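Local atomic coordinates of DUF1116 domain-containing protein (Enterococcus faecalis, PDB entry 3CLQ), a protein that is of unknown function but belongs to the family of the oxamate carbamoyltransferase subunit AllG, so it may take part in related carbamoyl-group chemistry. Residues M260-V265 against P381-A386; K242-A247 against E311-G316. All coordinates share one frame; numbering follows the deposited sequence.

Contact 1: M260-V265 against P381-A386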
loop_
_atom_site.group_PDB
_atom_site.type_symbol
_atom_site.label_atom_id
_atom_site.label_comp_id
_atom_site.label_asym_id
_atom_site.label_seq_id
_atom_site.Cartn_x
_atom_site.Cartn_y
_atom_site.Cartn_z
HETATM N N MSE B 260 8.630 13.317 -21.851
HETATM C CA MSE B 260 7.857 14.532 -21.715
HETATM C C MSE B 260 8.434 15.204 -20.499
HETATM O O MSE B 260 8.571 14.571 -19.451
HETATM C CB MSE B 260 6.361 14.268 -21.548
HETATM C CG MSE B 260 5.676 13.820 -22.822
HETATM SE SE MSE B 260 3.699 13.730 -22.719
HETATM C CE MSE B 260 3.658 12.661 -21.067
ATOM N N CYS B 261 8.807 16.472 -20.641
ATOM C CA CYS B 261 9.417 17.180 -19.530
ATOM C C CYS B 261 9.252 18.673 -19.678
ATOM O O CYS B 261 8.934 19.176 -20.756
ATOM C CB CYS B 261 10.894 16.824 -19.393
ATOM S SG CYS B 261 11.862 17.266 -20.830
ATOM N N ARG B 262 9.460 19.381 -18.575
ATOM C CA ARG B 262 9.266 20.816 -18.564
ATOM C C ARG B 262 10.215 21.455 -17.558
ATOM O O ARG B 262 10.662 20.799 -16.617
ATOM C CB ARG B 262 7.809 21.162 -18.249
ATOM C CG ARG B 262 7.237 20.368 -17.135
ATOM C CD ARG B 262 6.547 19.118 -17.636
ATOM N NE ARG B 262 5.463 18.753 -16.731
ATOM C CZ ARG B 262 5.599 17.941 -15.682
ATOM N NH1 ARG B 262 4.562 17.687 -14.893
ATOM N NH2 ARG B 262 6.769 17.381 -15.415
ATOM N N ASN B 263 10.533 22.729 -17.789
ATOM C CA ASN B 263 11.476 23.479 -16.956
ATOM C C ASN B 263 10.894 24.789 -16.429
ATOM O O ASN B 263 11.633 25.726 -16.152
ATOM C CB ASN B 263 12.788 23.758 -17.715
ATOM C CG ASN B 263 12.572 24.548 -18.992
ATOM O OD1 ASN B 263 11.619 25.313 -19.113
ATOM N ND2 ASN B 263 13.456 24.357 -19.955
ATOM N N GLY B 264 9.572 24.859 -16.309
ATOM C CA GLY B 264 8.926 26.023 -15.731
ATOM C C GLY B 264 8.705 27.107 -16.757
ATOM O O GLY B 264 8.038 28.109 -16.473
ATOM N N VAL B 265 9.271 26.925 -17.948
ATOM C CA VAL B 265 9.105 27.888 -19.023
ATOM C C VAL B 265 8.661 27.175 -20.302
ATOM O O VAL B 265 7.777 27.654 -21.010
ATOM C CB VAL B 265 10.422 28.682 -19.285
ATOM C CG1 VAL B 265 10.241 29.694 -20.401
ATOM C CG2 VAL B 265 10.904 29.388 -18.027
ATOM N N PRO B 381 -2.169 14.076 -24.339
ATOM C CA PRO B 381 -1.840 13.447 -23.071
ATOM C C PRO B 381 -2.346 14.273 -21.899
ATOM O O PRO B 381 -2.191 15.483 -21.873
ATOM C CB PRO B 381 -0.318 13.467 -23.075
ATOM C CG PRO B 381 0.020 13.316 -24.478
ATOM C CD PRO B 381 -0.991 14.149 -25.214
ATOM N N VAL B 382 -2.979 13.615 -20.950
ATOM C CA VAL B 382 -3.405 14.271 -19.735
ATOM C C VAL B 382 -2.325 14.010 -18.715
ATOM O O VAL B 382 -1.905 12.873 -18.549
ATOM C CB VAL B 382 -4.699 13.640 -19.204
ATOM C CG1 VAL B 382 -4.401 12.285 -18.525
ATOM C CG2 VAL B 382 -5.367 14.568 -18.240
ATOM N N ILE B 383 -1.848 15.043 -18.038
ATOM C CA ILE B 383 -0.924 14.796 -16.944
ATOM C C ILE B 383 -1.395 15.447 -15.655
ATOM O O ILE B 383 -1.838 16.582 -15.654
ATOM C CB ILE B 383 0.516 15.168 -17.298
ATOM C CG1 ILE B 383 1.136 16.006 -16.208
ATOM C CG2 ILE B 383 0.609 15.942 -18.598
ATOM C CD1 ILE B 383 2.466 16.503 -16.629
ATOM N N ASN B 384 -1.354 14.700 -14.564
ATOM C CA ASN B 384 -1.697 15.248 -13.260
ATOM C C ASN B 384 -0.384 15.550 -12.565
ATOM O O ASN B 384 0.516 14.708 -12.524
ATOM C CB ASN B 384 -2.492 14.232 -12.423
ATOM C CG ASN B 384 -3.977 14.082 -12.860
ATOM O OD1 ASN B 384 -4.586 13.005 -12.659
ATOM N ND2 ASN B 384 -4.570 15.154 -13.407
ATOM N N THR B 385 -0.258 16.745 -12.019
ATOM C CA THR B 385 0.999 17.166 -11.430
ATOM C C THR B 385 0.726 18.163 -10.314
ATOM O O THR B 385 -0.390 18.706 -10.206
ATOM C CB THR B 385 1.919 17.809 -12.493
ATOM O OG1 THR B 385 2.956 18.546 -11.844
ATOM C CG2 THR B 385 1.150 18.788 -13.364
ATOM N N ALA B 386 1.734 18.394 -9.475
ATOM C CA ALA B 386 1.627 19.389 -8.413
ATOM C C ALA B 386 1.687 20.806 -8.981
ATOM O O ALA B 386 2.443 21.063 -9.924
ATOM C CB ALA B 386 2.741 19.191 -7.387
#
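Arg262 and Ile383 meet from opposite directions, each pointing out of its own strand, and the arginine is the chain to follow. Its CB leaves strand 257-263 toward 381-386. CG and CD carry it onward through a bend at chi2 (-92°), and the first atom to meet the other segment is NE, 3.7 Å from Ile383 CD1. CZ lies 3.6 Å from that same methyl. The NH1 end comes closer still, with Arg262 NH1 to Ile383 CD1 at 3.0 Å, too short for a comfortable contact and doubtful in detail. The methyl sits obliquely to the guanidinium plane. Beyond it, Thr385 approaches the same nitrogen: its OG1 and its CB are both 3.6 Å from Arg262 NH1, so this is contact without a bond, and Thr385 OG1 donates instead to the backbone O of Ala386.

What fixes the guanidinium is elsewhere: NE makes a salt bridge to Asp303, and NH2 bonds to the carbonyl of Gly305, with a weak bond to Ser307. These bonds hold the flat group in place, with the Ile383 methyl beside NE, CZ and NH1. At the other end of the contact, Met260 SE touches Pro381 CB at 4.0 Å, a purely apolar meeting; this residue is selenomethionine.

Pro381, just before the strand, and Ile383 and Thr385 on it all point their CB atoms toward 260-265. With them the hairpin 383-388/396-402 packs against strand 257-263, an inner strand of a four-stranded antiparallel sheet.

Contact 2: K242-A247 against E311-G316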
loop_
_atom_site.group_PDB
_atom_site.type_symbol
_atom_site.label_atom_id
_atom_site.label_comp_id
_atom_site.label_asym_id
_atom_site.label_seq_id
_atom_site.Cartn_x
_atom_site.Cartn_y
_atom_site.Cartn_z
ATOM N N LYS B 242 12.209 6.307 -16.735
ATOM C CA LYS B 242 13.261 6.815 -17.594
ATOM C C LYS B 242 14.068 5.657 -18.152
ATOM O O LYS B 242 14.441 5.631 -19.337
ATOM C CB LYS B 242 14.170 7.738 -16.807
ATOM C CG LYS B 242 15.446 8.093 -17.536
ATOM C CD LYS B 242 15.185 8.788 -18.857
ATOM C CE LYS B 242 16.376 9.625 -19.252
ATOM N NZ LYS B 242 16.325 10.005 -20.714
ATOM N N CYS B 243 14.332 4.696 -17.279
ATOM C CA CYS B 243 15.069 3.512 -17.654
ATOM C C CYS B 243 14.332 2.693 -18.722
ATOM O O CYS B 243 14.939 2.302 -19.710
ATOM C CB CYS B 243 15.358 2.680 -16.420
ATOM S SG CYS B 243 16.177 1.107 -16.748
ATOM N N ALA B 244 13.038 2.448 -18.536
ATOM C CA ALA B 244 12.242 1.765 -19.557
ATOM C C ALA B 244 12.112 2.577 -20.859
ATOM O O ALA B 244 12.463 2.106 -21.943
ATOM C CB ALA B 244 10.876 1.435 -19.012
ATOM N N LEU B 245 11.610 3.802 -20.751
ATOM C CA LEU B 245 11.495 4.687 -21.902
ATOM C C LEU B 245 12.765 4.798 -22.786
ATOM O O LEU B 245 12.699 4.634 -24.010
ATOM C CB LEU B 245 11.031 6.058 -21.461
ATOM C CG LEU B 245 9.525 6.336 -21.514
ATOM C CD1 LEU B 245 8.823 5.232 -22.266
ATOM C CD2 LEU B 245 8.926 6.526 -20.145
ATOM N N ASP B 246 13.919 5.050 -22.178
ATOM C CA ASP B 246 15.169 5.137 -22.957
ATOM C C ASP B 246 15.467 3.904 -23.802
ATOM O O ASP B 246 16.155 4.002 -24.835
ATOM C CB ASP B 246 16.364 5.386 -22.054
ATOM C CG ASP B 246 16.410 6.789 -21.535
ATOM O OD1 ASP B 246 15.480 7.589 -21.830
ATOM O OD2 ASP B 246 17.395 7.092 -20.831
ATOM N N ALA B 247 14.962 2.745 -23.370
ATOM C CA ALA B 247 15.222 1.531 -24.130
ATOM C C ALA B 247 14.307 1.452 -25.329
ATOM O O ALA B 247 14.562 0.693 -26.257
ATOM C CB ALA B 247 15.089 0.308 -23.275
ATOM N N GLU B 311 3.714 9.653 -16.872
ATOM C CA GLU B 311 2.657 9.455 -17.831
ATOM C C GLU B 311 3.198 9.054 -19.197
ATOM O O GLU B 311 2.474 8.411 -19.976
ATOM C CB GLU B 311 1.769 10.690 -17.920
ATOM C CG GLU B 311 2.268 11.805 -17.027
ATOM C CD GLU B 311 1.401 11.993 -15.795
ATOM O OE1 GLU B 311 0.187 11.711 -15.880
ATOM O OE2 GLU B 311 1.924 12.444 -14.748
ATOM N N THR B 312 4.455 9.407 -19.493
ATOM C CA THR B 312 5.061 8.952 -20.756
ATOM C C THR B 312 5.148 7.438 -20.759
ATOM O O THR B 312 5.086 6.840 -21.816
ATOM C CB THR B 312 6.489 9.512 -21.058
ATOM O OG1 THR B 312 6.474 10.934 -21.108
ATOM C CG2 THR B 312 6.974 9.018 -22.410
ATOM N N TYR B 313 5.299 6.847 -19.568
ATOM C CA TYR B 313 5.443 5.406 -19.349
ATOM C C TYR B 313 4.104 4.668 -19.302
ATOM O O TYR B 313 4.016 3.500 -19.665
ATOM C CB TYR B 313 6.171 5.145 -18.023
ATOM C CG TYR B 313 6.354 3.658 -17.700
ATOM C CD1 TYR B 313 7.289 2.883 -18.373
ATOM C CD2 TYR B 313 5.567 3.035 -16.751
ATOM C CE1 TYR B 313 7.439 1.529 -18.093
ATOM C CE2 TYR B 313 5.704 1.696 -16.454
ATOM C CZ TYR B 313 6.639 0.944 -17.121
ATOM O OH TYR B 313 6.785 -0.398 -16.803
ATOM N N GLY B 314 3.082 5.340 -18.801
ATOM C CA GLY B 314 1.741 4.795 -18.752
ATOM C C GLY B 314 1.188 4.958 -17.360
ATOM O O GLY B 314 0.075 4.547 -17.069
ATOM N N VAL B 315 1.967 5.568 -16.483
ATOM C CA VAL B 315 1.488 5.710 -15.142
ATOM C C VAL B 315 1.196 7.193 -14.771
ATOM O O VAL B 315 1.025 8.026 -15.666
ATOM C CB VAL B 315 2.353 4.846 -14.200
ATOM C CG1 VAL B 315 3.417 5.645 -13.497
ATOM C CG2 VAL B 315 1.477 4.146 -13.251
ATOM N N GLY B 316 1.059 7.547 -13.496
ATOM C CA GLY B 316 0.642 8.924 -13.167
ATOM C C GLY B 316 -0.790 9.237 -13.590
ATOM O O GLY B 316 -1.721 8.500 -13.278
#
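Tyr313 swings its ring out to Ala244 because CG stands anti to the backbone N (chi1 179°), which carries the ring clear of its own helix. Across from it, Leu245 has chi1 at -94° and chi2 at -11°, neither a staggered value, so the exact setting of its methyls is less sure than their general place beside Thr312 and Tyr313.

Ala244 CB comes in obliquely beside the CD1-CE1 bond of the ring, 3.6 Å from Tyr313 CE1 and 3.9 Å from Tyr313 CD1. Leu245 reaches the base of the same side chain. Its CD2 is near the ring plane, at the edge, and comes to 3.7 Å from Tyr313 CB; Leu245 CD2 is also 3.7 Å from Tyr313 N, so the methyl leans on the backbone as well. The other branch, CD1, comes within 4.1 Å of Thr312 O.

Thr312 divides its two branches between two tasks. Its methyl CG2 packs 3.8 Å from Leu245 CG, the two side chains crossing at a slant, while OG1 bonds to the carbonyl of Ala308 one turn back, at the residue just before helix 309-313. The polar end is thus satisfied at home, and the side chain meets the leucine with carbon, CB and CG2. Immediately after Tyr313 the helix stops, and Gly314 leaves it with positive phi.

All four touching residues are buried. Leu245 also rests on Ile309, so it touches the short helix 309-313 at both ends. Elsewhere on helix 234-247, Cys243 packs on Ile118 and Asn120 of strand 114-120 and on Ala127 of strand 126-130, which places this helix between helix 309-313 and the antiparallel sheet that holds those two strands.

In the fold
Both contacts are buried in the core, with centres about 14 Å apart, and helix 309-313 ties them together. Thr312 faces Leu245 in contact 2, yet Met260 of contact 1 also packs on it; Glu311, whose CB points away from 242-247, brings its carboxylate beside Ile383. The chain links them too, since helix 234-247 leads into strand 257-263. Their chemistry differs: contact 1 sets a strand and a hairpin together around a charged guanidinium whose polar partners lie outside both segments, whereas contact 2 joins two helices through methyls and an aromatic ring, carbon to carbon for the most part.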